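Local coordinates for protein dihydropyrimidinase (Brevibacillus agri, PDB 3SFW) that catalyses the hydrolytic ring opening of dihydropyrimidines, probably at a site that holds two zinc ions, at residues G53-H58 with I367-V372; G84-I89 with D344-L349; G261-Q266 with G307-V312. One frame throughout, in Å; residues are numbered along the deposited sequence.

The three contacts lie close together in the amidohydrolase barrel, the centres of contacts 1 and 2 about 8 Å apart, those of 1 and 3 about 10 Å, and those of 2 and 3 about 14 Å. Contacts 1 and 2 share a sheet, since strands 49-59 and 86-93 are neighbours in it. Helix 361-376 ties contact 1 to contact 3: Ile367 O takes Val312 N at 3.0 Å. Arg345 of contact 2 reaches contact 3 through NH1, 2.8 Å from Val312 O. Toward the active site, His58 of contact 1 binds zinc and is held from behind by Glu262 of contact 3, His58 ND1 to Glu262 OE1 2.7 Å.

Contact 1. Residues G53-H58 with I367-V372; sequences GGIDPH and ITSTKV. With ZN (zinc ion), chain F.
Gly53 and Ser369 meet through a side-chain hydrogen bond: Ser369 OG, set anti to its backbone N (chi1 -173°), donates to Gly53 O at 2.8 Å from above the carbonyl plane. Two residues beyond Gly53, Ile55 N gives a nearly straight bond (165°) to the O of Thr368, the residue before Ser369, at 2.9 Å and in the plane of that carbonyl. Thr368 O, also bonded by Arg345, serves two donors in a buried place, while Thr368 OG1 pairs with Phe364 O of its own helix. Gly54 CA comes within 4.7 Å of Ser369 CA, and its CA-H faces Thr368 O. Beyond the polar bonds, Val372 CG1 presses tightly on Ile55 CG2, 3.5 Å away, and lies 3.7 Å from Pro57 CD; branched Ile55 and the rigid proline ring suit this buried, largely apolar side. Asp56 points away from the helix, its OD1 accepting His58 N at 3.0 Å in an Asx turn, and its OD2 bonds Ser314 OG. His58 NE2 then binds zinc at 2.1 Å. A barrel strand backed by a helix and ending in the His-X-His metal motif, here His58 and His60, is characteristic of the amidohydrolase fold.

Contact 2. Residues G84-I89 with D344-L349; sequences GGTTSI and DRMTIL
The Schellman motif that ends helix 74-83 and releases the chain into barrel strand 86-93 lies against the first turn of helix 345-354, where Gly84 O touches Met346 CB at 3.3 Å. Gly85 carries the positive phi (86°) of this motif, a value that glycine adopts easily, and a side chain here would point toward Met346 CG. Two waters fill out the polar side of the meeting. Water 2 is bonded to Gly84 O at 2.8 Å and accepts Thr347 N at 2.9 Å, supplying a partner for an N-H of the opening helical turn. Water 1 joins Gly84 O to Thr86 OG1, at 2.9 Å from the first and 3.0 Å from the second. Thr86 OG1 is gripped again by Arg345, whose NH2 donates to it at 2.8 Å, almost straight (162°) and with the oxygen near the guanidinium plane. The long chain of Arg345 is extended to CD and turns at chi3 (63°), which brings NE round toward the strand. Its NH1 meanwhile serves Val312 O and Thr368 O. A leucine here would probably leave those two carbonyls without their shared donor and Thr86 OG1 with one partner fewer. Flexible Met346, bent at chi2 and chi3, brings SD over one face of the Arg345 guanidinium, 4.0 Å above the plane and nearer the edge of the group than its middle.

Contact 3. Residues G261-Q266 with G307-V312; sequences GETCPQ and GILQTV
Thr311 holds OG1 between its backbone N and carbonyl carbon (chi1 61°), which turns the hydroxyl oxygen onto Glu262 CB at 3.3 Å, while Val312 sets CG1 anti to the backbone N (chi1 175°), against Pro265 CD at 3.8 Å. Leu309 has CG anti to the carbonyl carbon (chi1 -63°), and from there its two methyls part: CD2 rests on Gly261 CA at 3.7 Å, and CD1 touches Thr263 CB at 4.0 Å. Glycine suits position 261, since with Leu309 as it stands a CB would run into CD2. These side chains dress a parallel pairing of strands 258-263 and 311-312, in which Glu262 bridges Thr311 and Thr263 bridges Val312. Thr263 N donates to Thr311 O at 3.0 Å. Gly261 O receives Gln310 N at 2.8 Å, in the plane of the carbonyl, and a weak second bond from Thr311 N. Further along, the close backbones also make a short CA-H...O contact, Val312 CA to Thr263 O at 3.1 Å.

Beta-branched Thr263, Thr311 and Val312 suit the extended backbone, and the two faces differ. Thr263 and Val312 point one way, where helix 295-305 packs Leu300 and Leu304 on Thr263; the Thr263 hydroxyl is satisfied by Val240 O. Glu262 and Thr311 point the other way and share a partner, Tyr236 OH, which bonds both Glu262 OE2 and Thr311 OG1. Glu262 OE1 additionally accepts His239 N and the ND1 of the zinc ligand His58. The buried carboxylate is thus held at both oxygens, which implies a second-shell role: it probably fixes the turn of the His58 imidazole and makes that ring a stronger donor to the metal.

Contact 1. Residues G53-H58 with I367-V372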
# COMPACT_ATOMS: atom_id res chain seq x y z
N GLY A 53 -26.41 -1.86 -27.41
CA GLY A 53 -25.40 -1.30 -28.32
C GLY A 53 -24.27 -0.76 -27.50
O GLY A 53 -24.50 -0.12 -26.47
N GLY A 54 -23.03 -0.97 -27.95
CA GLY A 54 -21.89 -0.36 -27.27
C GLY A 54 -22.02 1.16 -27.21
O GLY A 54 -22.59 1.76 -28.08
N ILE A 55 -21.52 1.78 -26.13
CA ILE A 55 -21.49 3.25 -26.05
C ILE A 55 -20.04 3.59 -25.84
O ILE A 55 -19.41 3.08 -24.91
CB ILE A 55 -22.29 3.78 -24.84
CG1 ILE A 55 -23.77 3.32 -24.96
CG2 ILE A 55 -22.17 5.33 -24.74
CD1 ILE A 55 -24.58 3.65 -23.70
N ASP A 56 -19.44 4.27 -26.82
CA ASP A 56 -18.03 4.61 -26.75
C ASP A 56 -17.85 6.02 -26.23
O ASP A 56 -18.23 6.96 -26.90
CB ASP A 56 -17.41 4.55 -28.16
CG ASP A 56 -15.87 4.65 -28.15
OD1 ASP A 56 -15.28 5.09 -27.16
OD2 ASP A 56 -15.25 4.29 -29.18
N PRO A 57 -17.39 6.16 -24.98
CA PRO A 57 -17.33 7.49 -24.39
C PRO A 57 -16.08 8.27 -24.81
O PRO A 57 -15.76 9.28 -24.17
CB PRO A 57 -17.21 7.20 -22.89
CG PRO A 57 -16.46 5.85 -22.82
CD PRO A 57 -17.07 5.09 -24.01
N HIS A 58 -15.32 7.76 -25.77
CA HIS A 58 -14.01 8.37 -26.02
C HIS A 58 -13.68 8.44 -27.51
O HIS A 58 -12.98 7.58 -28.05
CB HIS A 58 -12.92 7.65 -25.22
CG HIS A 58 -11.63 8.42 -25.12
ND1 HIS A 58 -10.77 8.29 -24.04
CD2 HIS A 58 -11.09 9.37 -25.93
CE1 HIS A 58 -9.75 9.12 -24.20
NE2 HIS A 58 -9.93 9.79 -25.33
N ILE A 367 -19.07 -2.94 -19.15
CA ILE A 367 -17.91 -2.09 -19.42
C ILE A 367 -18.00 -1.41 -20.75
O ILE A 367 -17.41 -0.34 -20.94
CB ILE A 367 -16.70 -3.03 -19.40
CG1 ILE A 367 -16.42 -3.45 -17.95
CG2 ILE A 367 -15.58 -2.52 -20.20
CD1 ILE A 367 -17.14 -2.68 -16.92
N THR A 368 -18.71 -2.01 -21.71
CA THR A 368 -18.80 -1.42 -23.05
C THR A 368 -20.05 -0.58 -23.28
O THR A 368 -20.12 0.16 -24.23
CB THR A 368 -18.76 -2.48 -24.15
OG1 THR A 368 -19.92 -3.33 -24.02
CG2 THR A 368 -17.42 -3.33 -24.07
N SER A 369 -21.02 -0.67 -22.37
CA SER A 369 -22.32 -0.07 -22.62
C SER A 369 -22.98 0.47 -21.33
O SER A 369 -23.12 1.71 -21.15
CB SER A 369 -23.23 -1.11 -23.28
OG SER A 369 -24.41 -0.51 -23.66
N THR A 370 -23.34 -0.41 -20.42
CA THR A 370 -24.24 0.03 -19.32
C THR A 370 -23.56 0.97 -18.33
O THR A 370 -24.09 2.05 -17.99
CB THR A 370 -24.75 -1.18 -18.55
OG1 THR A 370 -25.26 -2.16 -19.47
CG2 THR A 370 -25.82 -0.77 -17.48
N LYS A 371 -22.35 0.62 -17.88
CA LYS A 371 -21.63 1.49 -16.93
C LYS A 371 -21.22 2.83 -17.59
O LYS A 371 -21.11 3.89 -16.94
CB LYS A 371 -20.42 0.75 -16.31
CG LYS A 371 -19.89 1.39 -15.02
CD LYS A 371 -21.03 1.54 -13.94
CE LYS A 371 -21.77 0.27 -13.56
NZ LYS A 371 -20.83 -0.83 -13.18
N VAL A 372 -21.00 2.79 -18.89
CA VAL A 372 -20.69 4.00 -19.63
C VAL A 372 -21.95 4.91 -19.64
O VAL A 372 -21.86 6.09 -19.32
CB VAL A 372 -20.38 3.68 -21.12
CG1 VAL A 372 -20.15 4.99 -21.92
CG2 VAL A 372 -19.14 2.73 -21.25
ZN ZN F . -8.56 11.09 -26.35

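Contact 2. Residues G84-I89 with D344-L349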
# COMPACT_ATOMS: atom_id res chain seq x y z
N GLY A 84 -19.02 -1.83 -35.97
CA GLY A 84 -18.28 -2.41 -34.86
C GLY A 84 -19.12 -2.71 -33.62
O GLY A 84 -18.59 -3.15 -32.60
N GLY A 85 -20.43 -2.51 -33.74
CA GLY A 85 -21.39 -2.85 -32.64
C GLY A 85 -21.57 -1.75 -31.62
O GLY A 85 -22.09 -1.99 -30.52
N THR A 86 -21.23 -0.51 -32.01
CA THR A 86 -21.36 0.65 -31.10
C THR A 86 -22.47 1.55 -31.65
O THR A 86 -22.45 1.94 -32.82
CB THR A 86 -20.00 1.40 -30.98
OG1 THR A 86 -19.10 0.59 -30.21
CG2 THR A 86 -20.17 2.77 -30.30
N THR A 87 -23.46 1.84 -30.81
CA THR A 87 -24.63 2.60 -31.22
C THR A 87 -24.70 4.07 -30.70
O THR A 87 -25.60 4.84 -31.12
CB THR A 87 -25.95 1.85 -30.87
OG1 THR A 87 -25.92 1.51 -29.48
CG2 THR A 87 -26.08 0.57 -31.68
N SER A 88 -23.83 4.43 -29.73
CA SER A 88 -23.75 5.82 -29.27
C SER A 88 -22.30 6.15 -29.03
O SER A 88 -21.51 5.25 -28.64
CB SER A 88 -24.51 5.96 -27.92
OG SER A 88 -25.87 6.00 -28.20
N ILE A 89 -21.92 7.40 -29.26
CA ILE A 89 -20.59 7.87 -28.93
C ILE A 89 -20.67 9.13 -28.11
O ILE A 89 -21.71 9.84 -28.12
CB ILE A 89 -19.74 8.22 -30.23
CG1 ILE A 89 -20.42 9.34 -31.05
CG2 ILE A 89 -19.54 6.97 -31.11
CD1 ILE A 89 -19.51 9.86 -32.15
N ASP A 344 -13.20 -1.78 -33.73
CA ASP A 344 -12.85 -3.12 -33.20
C ASP A 344 -13.00 -3.25 -31.70
O ASP A 344 -12.79 -4.37 -31.12
CB ASP A 344 -11.48 -3.53 -33.69
CG ASP A 344 -11.44 -3.62 -35.19
OD1 ASP A 344 -12.35 -4.28 -35.77
OD2 ASP A 344 -10.60 -2.91 -35.78
N ARG A 345 -13.44 -2.16 -31.06
CA ARG A 345 -13.52 -2.14 -29.57
C ARG A 345 -14.37 -3.32 -29.03
O ARG A 345 -13.91 -4.06 -28.12
CB ARG A 345 -14.12 -0.81 -29.06
CG ARG A 345 -14.30 -0.79 -27.51
CD ARG A 345 -14.92 0.56 -27.04
NE ARG A 345 -16.25 0.73 -27.59
CZ ARG A 345 -17.37 0.85 -26.87
NH1 ARG A 345 -17.31 0.85 -25.53
NH2 ARG A 345 -18.55 0.95 -27.50
N MET A 346 -15.61 -3.46 -29.52
CA MET A 346 -16.52 -4.48 -28.96
C MET A 346 -15.96 -5.89 -29.20
O MET A 346 -15.96 -6.75 -28.28
CB MET A 346 -17.91 -4.37 -29.59
CG MET A 346 -18.66 -3.08 -29.25
SD MET A 346 -19.19 -3.03 -27.54
CE MET A 346 -20.59 -4.10 -27.58
N THR A 347 -15.57 -6.17 -30.45
CA THR A 347 -15.11 -7.54 -30.79
C THR A 347 -13.83 -7.95 -30.06
O THR A 347 -13.74 -9.08 -29.55
CB THR A 347 -14.91 -7.77 -32.31
OG1 THR A 347 -16.18 -7.61 -32.97
CG2 THR A 347 -14.44 -9.23 -32.55
N ILE A 348 -12.90 -7.03 -29.91
CA ILE A 348 -11.67 -7.32 -29.16
C ILE A 348 -11.98 -7.63 -27.70
O ILE A 348 -11.43 -8.58 -27.14
CB ILE A 348 -10.65 -6.19 -29.29
CG1 ILE A 348 -10.15 -6.18 -30.76
CG2 ILE A 348 -9.49 -6.35 -28.31
CD1 ILE A 348 -9.19 -5.03 -31.05
N LEU A 349 -12.83 -6.84 -27.09
CA LEU A 349 -13.20 -7.09 -25.68
C LEU A 349 -13.90 -8.45 -25.53
O LEU A 349 -13.66 -9.17 -24.59
CB LEU A 349 -14.05 -5.93 -25.11
CG LEU A 349 -13.19 -4.80 -24.44
CD1 LEU A 349 -12.64 -5.25 -23.12
CD2 LEU A 349 -12.02 -4.33 -25.27
O HOH W 1 -16.96 -1.07 -31.44
O HOH W 2 -16.29 -4.67 -32.86

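Contact 3. Residues G261-Q266 with G307-V312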
# COMPACT_ATOMS: atom_id res chain seq x y z
N GLY A 261 -12.27 4.82 -13.66
CA GLY A 261 -11.24 4.68 -14.70
C GLY A 261 -11.72 3.94 -15.94
O GLY A 261 -12.54 3.01 -15.87
N GLU A 262 -11.15 4.36 -17.07
CA GLU A 262 -11.43 3.80 -18.38
C GLU A 262 -10.14 3.15 -18.88
O GLU A 262 -9.05 3.69 -18.65
CB GLU A 262 -11.71 4.98 -19.30
CG GLU A 262 -11.99 4.65 -20.76
CD GLU A 262 -12.05 5.97 -21.56
OE1 GLU A 262 -10.96 6.44 -22.02
OE2 GLU A 262 -13.15 6.56 -21.62
N THR A 263 -10.24 2.06 -19.66
CA THR A 263 -9.07 1.69 -20.49
C THR A 263 -9.53 1.48 -21.94
O THR A 263 -10.69 1.81 -22.26
CB THR A 263 -8.26 0.54 -19.90
OG1 THR A 263 -6.98 0.45 -20.58
CG2 THR A 263 -9.06 -0.78 -19.99
N CYS A 264 -8.62 1.07 -22.82
CA CYS A 264 -8.90 1.07 -24.25
C CYS A 264 -8.32 -0.21 -24.82
O CYS A 264 -7.33 -0.74 -24.27
CB CYS A 264 -8.20 2.26 -24.93
SG CYS A 264 -8.58 3.90 -24.20
N PRO A 265 -8.85 -0.69 -25.96
CA PRO A 265 -8.41 -1.97 -26.48
C PRO A 265 -6.90 -1.98 -26.77
O PRO A 265 -6.25 -3.01 -26.58
CB PRO A 265 -9.17 -2.10 -27.80
CG PRO A 265 -10.42 -1.27 -27.61
CD PRO A 265 -9.99 -0.12 -26.73
N GLN A 266 -6.37 -0.86 -27.26
CA GLN A 266 -4.90 -0.81 -27.60
C GLN A 266 -4.00 -1.10 -26.41
O GLN A 266 -2.94 -1.71 -26.56
CB GLN A 266 -4.51 0.52 -28.29
CG GLN A 266 -4.86 1.85 -27.50
CD GLN A 266 -6.31 2.28 -27.75
OE1 GLN A 266 -7.20 1.44 -27.90
NE2 GLN A 266 -6.55 3.58 -27.75
N GLY A 307 -13.36 -4.64 -10.98
CA GLY A 307 -14.19 -3.41 -10.83
C GLY A 307 -13.41 -2.14 -10.46
O GLY A 307 -14.00 -1.16 -10.00
N ILE A 308 -12.09 -2.21 -10.55
CA ILE A 308 -11.22 -1.04 -10.29
C ILE A 308 -11.22 -0.05 -11.50
O ILE A 308 -11.18 1.16 -11.29
CB ILE A 308 -9.75 -1.52 -10.04
CG1 ILE A 308 -9.71 -2.31 -8.72
CG2 ILE A 308 -8.77 -0.31 -9.96
CD1 ILE A 308 -8.50 -3.26 -8.53
N LEU A 309 -11.31 -0.59 -12.71
CA LEU A 309 -11.66 0.19 -13.94
C LEU A 309 -13.05 -0.20 -14.35
O LEU A 309 -13.45 -1.39 -14.16
CB LEU A 309 -10.72 -0.19 -15.10
CG LEU A 309 -9.24 0.18 -14.77
CD1 LEU A 309 -8.40 -0.29 -15.96
CD2 LEU A 309 -9.06 1.74 -14.56
N GLN A 310 -13.84 0.78 -14.79
CA GLN A 310 -15.31 0.54 -15.01
C GLN A 310 -15.75 0.53 -16.49
O GLN A 310 -16.84 0.04 -16.80
CB GLN A 310 -16.16 1.55 -14.24
CG GLN A 310 -16.03 1.44 -12.70
CD GLN A 310 -14.68 1.99 -12.21
OE1 GLN A 310 -14.00 1.38 -11.36
NE2 GLN A 310 -14.26 3.09 -12.77
N THR A 311 -14.93 1.07 -17.38
CA THR A 311 -15.37 1.28 -18.79
C THR A 311 -14.23 1.03 -19.78
O THR A 311 -13.03 1.08 -19.44
CB THR A 311 -15.84 2.74 -19.05
OG1 THR A 311 -14.72 3.63 -18.81
CG2 THR A 311 -17.03 3.10 -18.13
N VAL A 312 -14.63 0.78 -21.03
CA VAL A 312 -13.63 0.74 -22.13
C VAL A 312 -14.09 1.68 -23.23
O VAL A 312 -15.22 1.57 -23.75
CB VAL A 312 -13.47 -0.68 -22.71
CG1 VAL A 312 -12.51 -0.64 -23.96
CG2 VAL A 312 -12.92 -1.63 -21.66